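Local coordinates for protein aminotransferase (Streptomyces pactum, PDB 4ZM4) that belongs to the class-III family of pyridoxal-phosphate-dependent aminotransferases, forms a dimer and binds pyridoxal-5'-phosphate, at residues Ser129-Ala134 and Glu155-Ala160; Thr173-Gly178 and Glu185-Thr190; Val411-Asn416 and Gly437-Ser442. The protein carries 1 engineered substitution. All coordinates share one frame; numbering follows the deposited sequence.

Interaction 1. Residues Ser129-Ala134 and Glu155-Ala160; sequences SALRLA and ETVLRA
L131 reaches from helix 123-138 to V157, in the long loop between strands 142-146 and 190-193. Both belong to the large domain of the fold type I PLP enzymes, and all the touching residues are buried. The contact is small and apolar, with 78 Å² buried in total. From the helix, CB of L131 points toward the loop. CG lies beside the backbone N (chi1 -67°). CD1 is anti to CA (chi2 178°), which extends the chain to V157. CD1 makes the contact. It lies 3.2 Å from CG1 of V157, which is tight for two methyl groups. The same CD1 passes OG1 of T156 at 4.3 Å. CD2 stays farther from the loop, and the L131 side chain also touches V143 of strand 142-146. On V157, CG1 sits beside the backbone N, and this turns it to the helix. Nearby residues reach the dimer partner: R132 forms a salt bridge with E155 of the second subunit, and E155 with R132 of that subunit. Helix and loop also have a polar link just past the 129-134 segment, where OG1 of T156 is hydrogen-bonded to NH1 of R135.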
ATOM      1  N   SER B 129       3.083  -1.821 -10.648  1.00 15.14           N
ATOM      2  CA  SER B 129       2.467  -1.074 -11.772  1.00 15.37           C
ATOM      3  C   SER B 129       3.483  -0.555 -12.743  1.00 15.89           C
ATOM      4  O   SER B 129       3.224  -0.585 -13.954  1.00 18.70           O
ATOM      5  CB  SER B 129       1.567   0.029 -11.257  1.00 15.70           C
ATOM      6  OG  SER B 129       0.315  -0.503 -10.794  1.00 13.78           O
ATOM      7  N   ALA B 130       4.674  -0.205 -12.259  1.00 15.95           N
ATOM      8  CA  ALA B 130       5.756   0.194 -13.117  1.00 17.18           C
ATOM      9  C   ALA B 130       6.211  -0.935 -14.056  1.00 19.48           C
ATOM     10  O   ALA B 130       6.501  -0.703 -15.267  1.00 20.48           O
ATOM     11  CB  ALA B 130       6.936   0.665 -12.296  1.00 17.93           C
ATOM     12  N   LEU B 131       6.326  -2.157 -13.505  1.00 19.39           N
ATOM     13  CA  LEU B 131       6.683  -3.319 -14.336  1.00 18.45           C
ATOM     14  C   LEU B 131       5.605  -3.608 -15.375  1.00 18.08           C
ATOM     15  O   LEU B 131       5.906  -3.938 -16.523  1.00 17.00           O
ATOM     16  CB  LEU B 131       7.010  -4.552 -13.487  1.00 18.33           C
ATOM     17  CG  LEU B 131       8.293  -4.358 -12.672  1.00 19.28           C
ATOM     18  CD1 LEU B 131       8.565  -5.588 -11.789  1.00 20.91           C
ATOM     19  CD2 LEU B 131       9.511  -4.051 -13.536  1.00 18.04           C
ATOM     20  N   ARG B 132       4.341  -3.497 -14.967  1.00 18.37           N
ATOM     21  CA  ARG B 132       3.248  -3.700 -15.891  1.00 17.40           C
ATOM     22  C   ARG B 132       3.339  -2.662 -16.997  1.00 17.81           C
ATOM     23  O   ARG B 132       3.109  -2.977 -18.167  1.00 19.41           O
ATOM     24  CB  ARG B 132       1.906  -3.631 -15.185  1.00 17.83           C
ATOM     25  CG  ARG B 132       1.501  -4.908 -14.471  1.00 17.89           C
ATOM     26  CD  ARG B 132       0.110  -4.762 -13.904  1.00 18.20           C
ATOM     27  NE  ARG B 132      -0.247  -5.894 -13.062  1.00 19.51           N
ATOM     28  CZ  ARG B 132      -1.237  -5.894 -12.161  1.00 19.34           C
ATOM     29  NH1 ARG B 132      -2.010  -4.835 -11.981  1.00 18.34           N
ATOM     30  NH2 ARG B 132      -1.453  -6.988 -11.427  1.00 20.57           N
ATOM     31  N   LEU B 133       3.657  -1.420 -16.646  1.00 18.24           N
ATOM     32  CA  LEU B 133       3.771  -0.346 -17.652  1.00 17.19           C
ATOM     33  C   LEU B 133       4.840  -0.687 -18.670  1.00 17.54           C
ATOM     34  O   LEU B 133       4.611  -0.544 -19.864  1.00 16.11           O
ATOM     35  CB  LEU B 133       4.090   0.990 -16.980  1.00 17.58           C
ATOM     36  CG  LEU B 133       4.271   2.215 -17.887  1.00 17.95           C
ATOM     37  CD1 LEU B 133       3.003   2.452 -18.722  1.00 18.37           C
ATOM     38  CD2 LEU B 133       4.611   3.449 -17.062  1.00 17.56           C
ATOM     39  N   ALA B 134       5.978  -1.213 -18.198  1.00 17.60           N
ATOM     40  CA  ALA B 134       7.053  -1.617 -19.095  1.00 18.63           C
ATOM     41  C   ALA B 134       6.662  -2.809 -20.019  1.00 19.94           C
ATOM     42  O   ALA B 134       7.024  -2.841 -21.215  1.00 20.08           O
ATOM     43  CB  ALA B 134       8.315  -1.952 -18.309  1.00 17.35           C
ATOM     44  N   GLU B 155       3.817 -10.366  -6.910  1.00 17.23           N
ATOM     45  CA  GLU B 155       3.898 -11.732  -7.388  1.00 18.39           C
ATOM     46  C   GLU B 155       5.028 -12.005  -8.419  1.00 17.46           C
ATOM     47  O   GLU B 155       5.657 -13.045  -8.327  1.00 16.85           O
ATOM     48  CB  GLU B 155       2.526 -12.136  -7.966  1.00 19.27           C
ATOM     49  CG  GLU B 155       2.329 -13.648  -8.071  1.00 19.67           C
ATOM     50  CD  GLU B 155       1.915 -14.302  -6.761  1.00 20.39           C
ATOM     51  OE1 GLU B 155       1.686 -15.516  -6.743  1.00 22.21           O
ATOM     52  OE2 GLU B 155       1.784 -13.581  -5.757  1.00 20.09           O
ATOM     53  N   THR B 156       5.313 -11.065  -9.335  1.00 16.08           N
ATOM     54  CA  THR B 156       6.339 -11.279 -10.385  1.00 16.36           C
ATOM     55  C   THR B 156       7.771 -10.921  -9.981  1.00 16.85           C
ATOM     56  O   THR B 156       8.718 -11.264 -10.702  1.00 18.43           O
ATOM     57  CB  THR B 156       5.981 -10.602 -11.763  1.00 18.00           C
ATOM     58  OG1 THR B 156       6.276  -9.204 -11.751  1.00 16.88           O
ATOM     59  CG2 THR B 156       4.466 -10.776 -12.104  1.00 17.68           C
ATOM     60  N   VAL B 157       7.978 -10.323  -8.804  1.00 17.20           N
ATOM     61  CA  VAL B 157       9.348  -9.982  -8.355  1.00 17.30           C
ATOM     62  C   VAL B 157       9.825 -10.573  -7.025  1.00 17.53           C
ATOM     63  O   VAL B 157      11.009 -10.520  -6.735  1.00 14.90           O
ATOM     64  CB  VAL B 157       9.583  -8.470  -8.266  1.00 18.88           C
ATOM     65  CG1 VAL B 157       9.327  -7.846  -9.618  1.00 20.63           C
ATOM     66  CG2 VAL B 157       8.690  -7.825  -7.198  1.00 19.10           C
ATOM     67  N   LEU B 158       8.927 -11.141  -6.214  1.00 19.04           N
ATOM     68  CA  LEU B 158       9.339 -11.640  -4.886  1.00 20.08           C
ATOM     69  C   LEU B 158      10.225 -12.890  -4.944  1.00 21.33           C
ATOM     70  O   LEU B 158       9.729 -14.005  -5.101  1.00 22.15           O
ATOM     71  CB  LEU B 158       8.132 -11.897  -4.006  1.00 19.90           C
ATOM     72  CG  LEU B 158       8.426 -12.394  -2.606  1.00 20.51           C
ATOM     73  CD1 LEU B 158       9.457 -11.517  -1.891  1.00 21.21           C
ATOM     74  CD2 LEU B 158       7.129 -12.473  -1.805  1.00 19.98           C
ATOM     75  N   ARG B 159      11.535 -12.659  -4.862  1.00 22.05           N
ATOM     76  CA  ARG B 159      12.557 -13.707  -4.799  1.00 22.77           C
ATOM     77  C   ARG B 159      13.017 -13.921  -3.344  1.00 23.46           C
ATOM     78  O   ARG B 159      12.784 -13.084  -2.473  1.00 24.07           O
ATOM     79  CB  ARG B 159      13.804 -13.335  -5.643  1.00 23.88           C
ATOM     80  CG  ARG B 159      13.674 -13.457  -7.163  1.00 24.98           C
ATOM     81  CD  ARG B 159      13.484 -12.144  -7.947  1.00 26.26           C
ATOM     82  NE  ARG B 159      14.476 -11.124  -7.634  1.00 26.96           N
ATOM     83  CZ  ARG B 159      14.309  -9.923  -7.092  1.00 27.03           C
ATOM     84  NH1 ARG B 159      13.146  -9.435  -6.720  1.00 30.00           N
ATOM     85  NH2 ARG B 159      15.358  -9.189  -6.888  1.00 25.06           N
ATOM     86  N   ALA B 160      13.641 -15.064  -3.079  1.00 24.11           N
ATOM     87  CA  ALA B 160      14.099 -15.404  -1.739  1.00 25.42           C
ATOM     88  C   ALA B 160      14.954 -14.289  -1.144  1.00 25.13           C
ATOM     89  O   ALA B 160      15.959 -13.958  -1.752  1.00 28.70           O
ATOM     90  CB  ALA B 160      14.872 -16.723  -1.778  1.00 24.46           C
TER

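Interaction 2. Residues Thr173-Gly178 and Glu185-Thr190; sequences TDVVPG and EALAHT
P177 and L187 mark the closest backbone approach, with CA atoms 7.1 Å apart; 173-178 runs largely extended from D174 to P177, while 185-190 winds through two type I beta turns, E185 to A188 and L187 to T190. The turns are closed by A188 N to E185 O and T190 N to L187 O. They overlap at L187 and A188. No hydrogen bond joins the two segments, and the contact of 190 Å² is mostly apolar.

L187 is the centre. Its CG lies anti to the carbonyl carbon (chi1 -63°), and CD1 enters the angle between V175 and P177. CD1 is 3.6 Å from CG1 of V175. It is equally close, 3.6 Å, to CA of P177. The ring of P177 is looser, with CG 4.1 Å from the same CD1. V175 points toward the turns and uses both methyls. CG1 stands anti to the backbone N (chi1 178°) and also meets CB of L187 at 3.7 Å. CG2 turns to the backbone of T190, 3.5 Å from its O. The valine and leucine side chains cross at a slant. V176 points the other way and touches A160.

T190 is buried, and its OG1 is hydrogen-bonded to O of T156. Across the dimer interface, E185 OE2 is hydrogen-bonded to NE2 of H189 of the second subunit, and H189 makes the reciprocal bond to E185 there. The contact is near the surface. It packs two parts of the long connection that leads into strand 190-193, an outermost strand of the seven-stranded mixed sheet. That sheet, with its 1-7-6-5-4-2-3 strand order, is the hallmark of the large domain of fold type I PLP enzymes.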
ATOM      1  N   THR B 173      22.068 -16.755 -10.701  1.00 28.24           N
ATOM      2  CA  THR B 173      21.093 -16.880 -11.782  1.00 25.99           C
ATOM      3  C   THR B 173      19.873 -17.715 -11.420  1.00 25.80           C
ATOM      4  O   THR B 173      18.896 -17.718 -12.158  1.00 27.82           O
ATOM      5  CB  THR B 173      21.677 -17.469 -13.085  1.00 25.52           C
ATOM      6  OG1 THR B 173      22.392 -18.659 -12.799  1.00 26.24           O
ATOM      7  CG2 THR B 173      22.559 -16.455 -13.804  1.00 25.27           C
ATOM      8  N   ASP B 174      19.890 -18.397 -10.283  1.00 26.31           N
ATOM      9  CA  ASP B 174      18.719 -19.144  -9.840  1.00 26.82           C
ATOM     10  C   ASP B 174      17.654 -18.175  -9.369  1.00 27.36           C
ATOM     11  O   ASP B 174      17.938 -17.274  -8.569  1.00 33.26           O
ATOM     12  CB  ASP B 174      19.074 -20.118  -8.705  1.00 27.63           C
ATOM     13  CG  ASP B 174      20.068 -21.183  -9.138  1.00 28.15           C
ATOM     14  OD1 ASP B 174      20.044 -21.600 -10.326  1.00 24.22           O
ATOM     15  OD2 ASP B 174      20.866 -21.603  -8.279  1.00 30.33           O
ATOM     16  N   VAL B 175      16.426 -18.366  -9.852  1.00 26.34           N
ATOM     17  CA  VAL B 175      15.283 -17.543  -9.469  1.00 25.55           C
ATOM     18  C   VAL B 175      14.433 -18.378  -8.527  1.00 25.72           C
ATOM     19  O   VAL B 175      13.750 -19.294  -8.967  1.00 25.49           O
ATOM     20  CB  VAL B 175      14.476 -17.133 -10.711  1.00 26.58           C
ATOM     21  CG1 VAL B 175      13.251 -16.307 -10.344  1.00 26.14           C
ATOM     22  CG2 VAL B 175      15.366 -16.348 -11.664  1.00 26.66           C
ATOM     23  N   VAL B 176      14.490 -18.065  -7.230  1.00 25.25           N
ATOM     24  CA  VAL B 176      13.818 -18.835  -6.182  1.00 22.74           C
ATOM     25  C   VAL B 176      12.664 -17.986  -5.581  1.00 21.67           C
ATOM     26  O   VAL B 176      12.904 -16.914  -5.038  1.00 21.43           O
ATOM     27  CB  VAL B 176      14.803 -19.189  -5.064  1.00 24.98           C
ATOM     28  CG1 VAL B 176      14.109 -20.010  -3.967  1.00 26.49           C
ATOM     29  CG2 VAL B 176      16.004 -19.959  -5.611  1.00 25.16           C
ATOM     30  N   PRO B 177      11.412 -18.451  -5.693  1.00 19.05           N
ATOM     31  CA  PRO B 177      10.301 -17.749  -5.048  1.00 18.07           C
ATOM     32  C   PRO B 177      10.532 -17.402  -3.566  1.00 18.03           C
ATOM     33  O   PRO B 177      11.100 -18.189  -2.819  1.00 15.20           O
ATOM     34  CB  PRO B 177       9.139 -18.750  -5.157  1.00 18.79           C
ATOM     35  CG  PRO B 177       9.503 -19.608  -6.369  1.00 18.47           C
ATOM     36  CD  PRO B 177      10.988 -19.746  -6.278  1.00 17.94           C
ATOM     37  N   GLY B 178      10.082 -16.206  -3.165  1.00 19.11           N
ATOM     38  CA  GLY B 178      10.369 -15.659  -1.835  1.00 18.89           C
ATOM     39  C   GLY B 178       9.285 -15.843  -0.786  1.00 18.61           C
ATOM     40  O   GLY B 178       9.461 -15.431   0.344  1.00 20.01           O
ATOM     41  N   GLU B 185       3.813 -20.158 -11.566  1.00 17.19           N
ATOM     42  CA  GLU B 185       4.337 -19.443 -12.711  1.00 17.42           C
ATOM     43  C   GLU B 185       4.812 -18.027 -12.320  1.00 18.69           C
ATOM     44  O   GLU B 185       5.214 -17.246 -13.179  1.00 17.80           O
ATOM     45  CB  GLU B 185       3.280 -19.343 -13.808  1.00 17.73           C
ATOM     46  CG  GLU B 185       2.689 -20.673 -14.289  1.00 18.68           C
ATOM     47  CD  GLU B 185       1.499 -21.152 -13.460  1.00 20.75           C
ATOM     48  OE1 GLU B 185       1.177 -20.551 -12.417  1.00 20.47           O
ATOM     49  OE2 GLU B 185       0.874 -22.153 -13.830  1.00 22.62           O
ATOM     50  N   ALA B 186       4.770 -17.689 -11.027  1.00 17.85           N
ATOM     51  CA  ALA B 186       4.907 -16.298 -10.615  1.00 16.68           C
ATOM     52  C   ALA B 186       6.145 -15.687 -11.232  1.00 17.61           C
ATOM     53  O   ALA B 186       6.106 -14.541 -11.686  1.00 15.17           O
ATOM     54  CB  ALA B 186       4.971 -16.188  -9.113  1.00 16.34           C
ATOM     55  N   LEU B 187       7.243 -16.453 -11.254  1.00 17.71           N
ATOM     56  CA  LEU B 187       8.538 -15.919 -11.640  1.00 18.75           C
ATOM     57  C   LEU B 187       9.005 -16.403 -12.985  1.00 19.92           C
ATOM     58  O   LEU B 187      10.189 -16.325 -13.296  1.00 22.84           O
ATOM     59  CB  LEU B 187       9.563 -16.249 -10.548  1.00 19.24           C
ATOM     60  CG  LEU B 187       9.320 -15.629  -9.164  1.00 18.83           C
ATOM     61  CD1 LEU B 187      10.414 -16.068  -8.214  1.00 18.94           C
ATOM     62  CD2 LEU B 187       9.258 -14.121  -9.161  1.00 19.27           C
ATOM     63  N   ALA B 188       8.081 -16.981 -13.763  1.00 21.75           N
ATOM     64  CA  ALA B 188       8.402 -17.576 -15.062  1.00 21.09           C
ATOM     65  C   ALA B 188       9.039 -16.573 -16.012  1.00 20.81           C
ATOM     66  O   ALA B 188       9.826 -16.960 -16.860  1.00 20.94           O
ATOM     67  CB  ALA B 188       7.145 -18.120 -15.695  1.00 23.22           C
ATOM     68  N   HIS B 189       8.683 -15.291 -15.860  1.00 19.73           N
ATOM     69  CA  HIS B 189       9.110 -14.223 -16.756  1.00 17.86           C
ATOM     70  C   HIS B 189      10.045 -13.269 -16.022  1.00 17.31           C
ATOM     71  O   HIS B 189      10.145 -12.101 -16.344  1.00 19.50           O
ATOM     72  CB  HIS B 189       7.877 -13.513 -17.341  1.00 17.89           C
ATOM     73  CG  HIS B 189       6.990 -14.421 -18.139  1.00 18.64           C
ATOM     74  ND1 HIS B 189       7.217 -14.705 -19.467  1.00 19.71           N
ATOM     75  CD2 HIS B 189       5.898 -15.131 -17.791  1.00 19.37           C
ATOM     76  CE1 HIS B 189       6.329 -15.579 -19.893  1.00 19.75           C
ATOM     77  NE2 HIS B 189       5.495 -15.830 -18.902  1.00 20.09           N
ATOM     78  N   THR B 190      10.692 -13.772 -14.991  1.00 17.14           N
ATOM     79  CA  THR B 190      11.612 -13.001 -14.218  1.00 16.22           C
ATOM     80  C   THR B 190      12.930 -13.768 -14.105  1.00 18.35           C
ATOM     81  O   THR B 190      12.947 -14.933 -13.786  1.00 18.92           O
ATOM     82  CB  THR B 190      11.085 -12.743 -12.814  1.00 14.77           C
ATOM     83  OG1 THR B 190       9.784 -12.152 -12.875  1.00 12.62           O
ATOM     84  CG2 THR B 190      12.035 -11.803 -12.040  1.00 14.31           C
TER

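Interaction 3. Residues Val411-Asn416 and Gly437-Ser442; sequences VYFHPN and GALQRS
V411 and A438 bring a strand and a helix together in the C-terminal part of this fold type I PLP enzyme. Strand 411-412 is an outermost strand of a four-stranded mixed sheet, and helix 429-444 packs against it. The CA atoms of V411 and A438 are 6.8 Å apart, the nearest approach of the two backbones. The contact is buried and apolar, and it covers 130 Å².

V411 contributes the most surface. Its side chain points toward the helix, and CG2 meets CB of A438 at 3.4 Å. The first torsion explains the choice of branch: CG1 is anti to the backbone N (chi1 174°), and CG2 is swung beside that N to face the helix. The small alanine lets the strand come this close. V411 also touches L63.

L439 is next in buried surface. Its CA-CB bond runs along the contact, but the tip turns inward. CD2 approaches the F413 ring obliquely, 3.9 Å from CE2. F413 points to the helix, with CG between the backbone N and the carbonyl carbon (chi1 53°). The same ring meets that of W421, with the planes at about 35°, and touches A406 of helix 396-408. The leucine also packs on V349 of helix 334-355.

The helix has an extra internal bond one turn on from A438. OG of S442 donates to O of A438 at 2.7 Å. The backbone N of S442 reaches the same oxygen at 3.1 Å, from the opposite face of the carbonyl plane.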
ATOM      1  N   VAL B 411      21.382   1.655  21.989  1.00 24.46           N
ATOM      2  CA  VAL B 411      21.543   1.926  20.550  1.00 23.48           C
ATOM      3  C   VAL B 411      20.893   0.769  19.780  1.00 22.81           C
ATOM      4  O   VAL B 411      21.275  -0.383  19.970  1.00 21.87           O
ATOM      5  CB  VAL B 411      23.029   2.052  20.173  1.00 23.55           C
ATOM      6  CG1 VAL B 411      23.225   2.181  18.653  1.00 25.07           C
ATOM      7  CG2 VAL B 411      23.653   3.242  20.886  1.00 22.98           C
ATOM      8  N   TYR B 412      19.926   1.082  18.913  1.00 20.35           N
ATOM      9  CA  TYR B 412      19.296   0.076  18.087  1.00 18.62           C
ATOM     10  C   TYR B 412      19.755   0.154  16.640  1.00 19.49           C
ATOM     11  O   TYR B 412      19.582   1.181  15.988  1.00 19.08           O
ATOM     12  CB  TYR B 412      17.770   0.182  18.129  1.00 17.57           C
ATOM     13  CG  TYR B 412      17.091  -0.832  17.248  1.00 17.35           C
ATOM     14  CD1 TYR B 412      16.993  -2.152  17.629  1.00 17.24           C
ATOM     15  CD2 TYR B 412      16.585  -0.483  15.994  1.00 18.15           C
ATOM     16  CE1 TYR B 412      16.397  -3.114  16.819  1.00 16.62           C
ATOM     17  CE2 TYR B 412      15.989  -1.439  15.166  1.00 17.11           C
ATOM     18  CZ  TYR B 412      15.898  -2.752  15.590  1.00 17.24           C
ATOM     19  OH  TYR B 412      15.297  -3.700  14.791  1.00 16.52           O
ATOM     20  N   PHE B 413      20.262  -0.972  16.129  1.00 19.20           N
ATOM     21  CA  PHE B 413      20.330  -1.225  14.707  1.00 19.40           C
ATOM     22  C   PHE B 413      19.771  -2.637  14.426  1.00 18.98           C
ATOM     23  O   PHE B 413      19.635  -3.407  15.345  1.00 17.93           O
ATOM     24  CB  PHE B 413      21.758  -1.031  14.171  1.00 19.93           C
ATOM     25  CG  PHE B 413      22.805  -1.802  14.905  1.00 20.89           C
ATOM     26  CD1 PHE B 413      23.099  -3.092  14.534  1.00 21.52           C
ATOM     27  CD2 PHE B 413      23.485  -1.251  15.962  1.00 21.43           C
ATOM     28  CE1 PHE B 413      24.051  -3.819  15.212  1.00 22.47           C
ATOM     29  CE2 PHE B 413      24.453  -1.967  16.634  1.00 22.08           C
ATOM     30  CZ  PHE B 413      24.745  -3.256  16.259  1.00 21.76           C
ATOM     31  N   HIS B 414      19.474  -2.959  13.160  1.00 19.47           N
ATOM     32  CA  HIS B 414      18.931  -4.276  12.783  1.00 19.98           C
ATOM     33  C   HIS B 414      20.005  -5.372  13.007  1.00 19.51           C
ATOM     34  O   HIS B 414      21.163  -5.167  12.677  1.00 18.46           O
ATOM     35  CB  HIS B 414      18.489  -4.276  11.326  1.00 21.10           C
ATOM     36  CG  HIS B 414      17.616  -5.430  10.947  1.00 23.96           C
ATOM     37  ND1 HIS B 414      18.079  -6.723  10.834  1.00 23.61           N
ATOM     38  CD2 HIS B 414      16.309  -5.474  10.600  1.00 26.37           C
ATOM     39  CE1 HIS B 414      17.096  -7.520  10.482  1.00 23.40           C
ATOM     40  NE2 HIS B 414      16.015  -6.784  10.305  1.00 25.51           N
ATOM     41  N   PRO B 415      19.612  -6.527  13.561  1.00 19.42           N
ATOM     42  CA  PRO B 415      20.574  -7.588  13.873  1.00 20.15           C
ATOM     43  C   PRO B 415      21.277  -8.245  12.699  1.00 20.19           C
ATOM     44  O   PRO B 415      22.336  -8.851  12.908  1.00 21.31           O
ATOM     45  CB  PRO B 415      19.745  -8.652  14.600  1.00 20.08           C
ATOM     46  CG  PRO B 415      18.334  -8.203  14.544  1.00 20.28           C
ATOM     47  CD  PRO B 415      18.304  -6.754  14.195  1.00 19.66           C
ATOM     48  N   ASN B 416      20.689  -8.170  11.512  1.00 17.97           N
ATOM     49  CA  ASN B 416      21.290  -8.697  10.324  1.00 18.41           C
ATOM     50  C   ASN B 416      22.311  -7.681   9.817  1.00 19.54           C
ATOM     51  O   ASN B 416      21.988  -6.532   9.543  1.00 22.10           O
ATOM     52  CB  ASN B 416      20.221  -8.978   9.269  1.00 18.83           C
ATOM     53  CG  ASN B 416      20.773  -9.662   8.039  1.00 20.31           C
ATOM     54  OD1 ASN B 416      21.972  -9.601   7.741  1.00 19.77           O
ATOM     55  ND2 ASN B 416      19.912 -10.329   7.324  1.00 22.25           N
ATOM     56  N   GLY B 437      30.576   5.367  22.263  1.00 25.61           N
ATOM     57  CA  GLY B 437      30.667   4.824  23.588  1.00 26.30           C
ATOM     58  C   GLY B 437      29.877   3.548  23.721  1.00 28.53           C
ATOM     59  O   GLY B 437      30.391   2.540  24.232  1.00 28.86           O
ATOM     60  N   ALA B 438      28.626   3.563  23.235  1.00 29.96           N
ATOM     61  CA  ALA B 438      27.754   2.391  23.332  1.00 27.03           C
ATOM     62  C   ALA B 438      28.327   1.205  22.544  1.00 27.28           C
ATOM     63  O   ALA B 438      28.231   0.078  22.996  1.00 27.25           O
ATOM     64  CB  ALA B 438      26.345   2.738  22.889  1.00 28.23           C
ATOM     65  N   LEU B 439      28.909   1.454  21.372  1.00 28.48           N
ATOM     66  CA  LEU B 439      29.468   0.381  20.545  1.00 29.93           C
ATOM     67  C   LEU B 439      30.743  -0.176  21.145  1.00 31.69           C
ATOM     68  O   LEU B 439      30.992  -1.384  21.064  1.00 30.91           O
ATOM     69  CB  LEU B 439      29.701   0.844  19.089  1.00 30.33           C
ATOM     70  CG  LEU B 439      28.408   1.039  18.272  1.00 31.90           C
ATOM     71  CD1 LEU B 439      28.684   1.777  16.961  1.00 32.55           C
ATOM     72  CD2 LEU B 439      27.731  -0.294  17.982  1.00 32.19           C
ATOM     73  N   GLN B 440      31.566   0.712  21.692  1.00 34.37           N
ATOM     74  CA  GLN B 440      32.790   0.339  22.434  1.00 39.34           C
ATOM     75  C   GLN B 440      32.444  -0.630  23.594  1.00 40.41           C
ATOM     76  O   GLN B 440      32.986  -1.728  23.689  1.00 30.59           O
ATOM     77  CB  GLN B 440      33.478   1.612  22.950  1.00 39.36           C
ATOM     78  CG  GLN B 440      34.065   1.579  24.350  1.00 44.83           C
ATOM     79  CD  GLN B 440      35.429   0.954  24.382  1.00 50.69           C
ATOM     80  OE1 GLN B 440      36.216   1.131  23.457  1.00 59.23           O
ATOM     81  NE2 GLN B 440      35.732   0.226  25.455  1.00 52.55           N
ATOM     82  N   ARG B 441      31.497  -0.219  24.431  1.00 40.26           N
ATOM     83  CA  ARG B 441      31.062  -1.035  25.560  1.00 41.68           C
ATOM     84  C   ARG B 441      30.502  -2.390  25.103  1.00 42.83           C
ATOM     85  O   ARG B 441      30.807  -3.421  25.696  1.00 45.22           O
ATOM     86  CB  ARG B 441      30.044  -0.257  26.412  1.00 42.35           C
ATOM     87  CG  ARG B 441      30.659   0.373  27.662  1.00 42.55           C
ATOM     88  CD  ARG B 441      30.126   1.749  28.051  1.00 40.42           C
ATOM     89  NE  ARG B 441      28.723   1.939  27.698  1.00 38.65           N
ATOM     90  CZ  ARG B 441      28.204   3.073  27.214  1.00 38.85           C
ATOM     91  NH1 ARG B 441      28.962   4.153  27.021  1.00 39.08           N
ATOM     92  NH2 ARG B 441      26.908   3.127  26.911  1.00 39.10           N
ATOM     93  N   SER B 442      29.747  -2.397  24.007  1.00 41.40           N
ATOM     94  CA  SER B 442      29.170  -3.629  23.496  1.00 38.31           C
ATOM     95  C   SER B 442      30.241  -4.578  22.948  1.00 36.07           C
ATOM     96  O   SER B 442      30.135  -5.800  23.099  1.00 35.75           O
ATOM     97  CB  SER B 442      28.123  -3.318  22.416  1.00 40.65           C
ATOM     98  OG  SER B 442      27.166  -2.392  22.912  1.00 40.37           O
TER

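How the interactions relate
The three contacts follow one another along the chain, and none nests in or crosses another. Interaction 1 closes the loop that leaves helix 123-138, runs through strand 142-146 and returns at 155-160. Interaction 2 then closes a shorter loop, with six residues between its segments. These two are neighbours, with centres 11 Å apart. A160 N is probably hydrogen-bonded to V176 O. Interaction 1 joins helix 123-138 to the long connection before strand 190-193, and interaction 2 folds that connection on itself; both touch the second subunit. Interaction 3 ties strand 411-412 to helix 429-444. Its centre is about 35 Å from that of interaction 1, across the chain's centre, and about 36 Å from that of interaction 2.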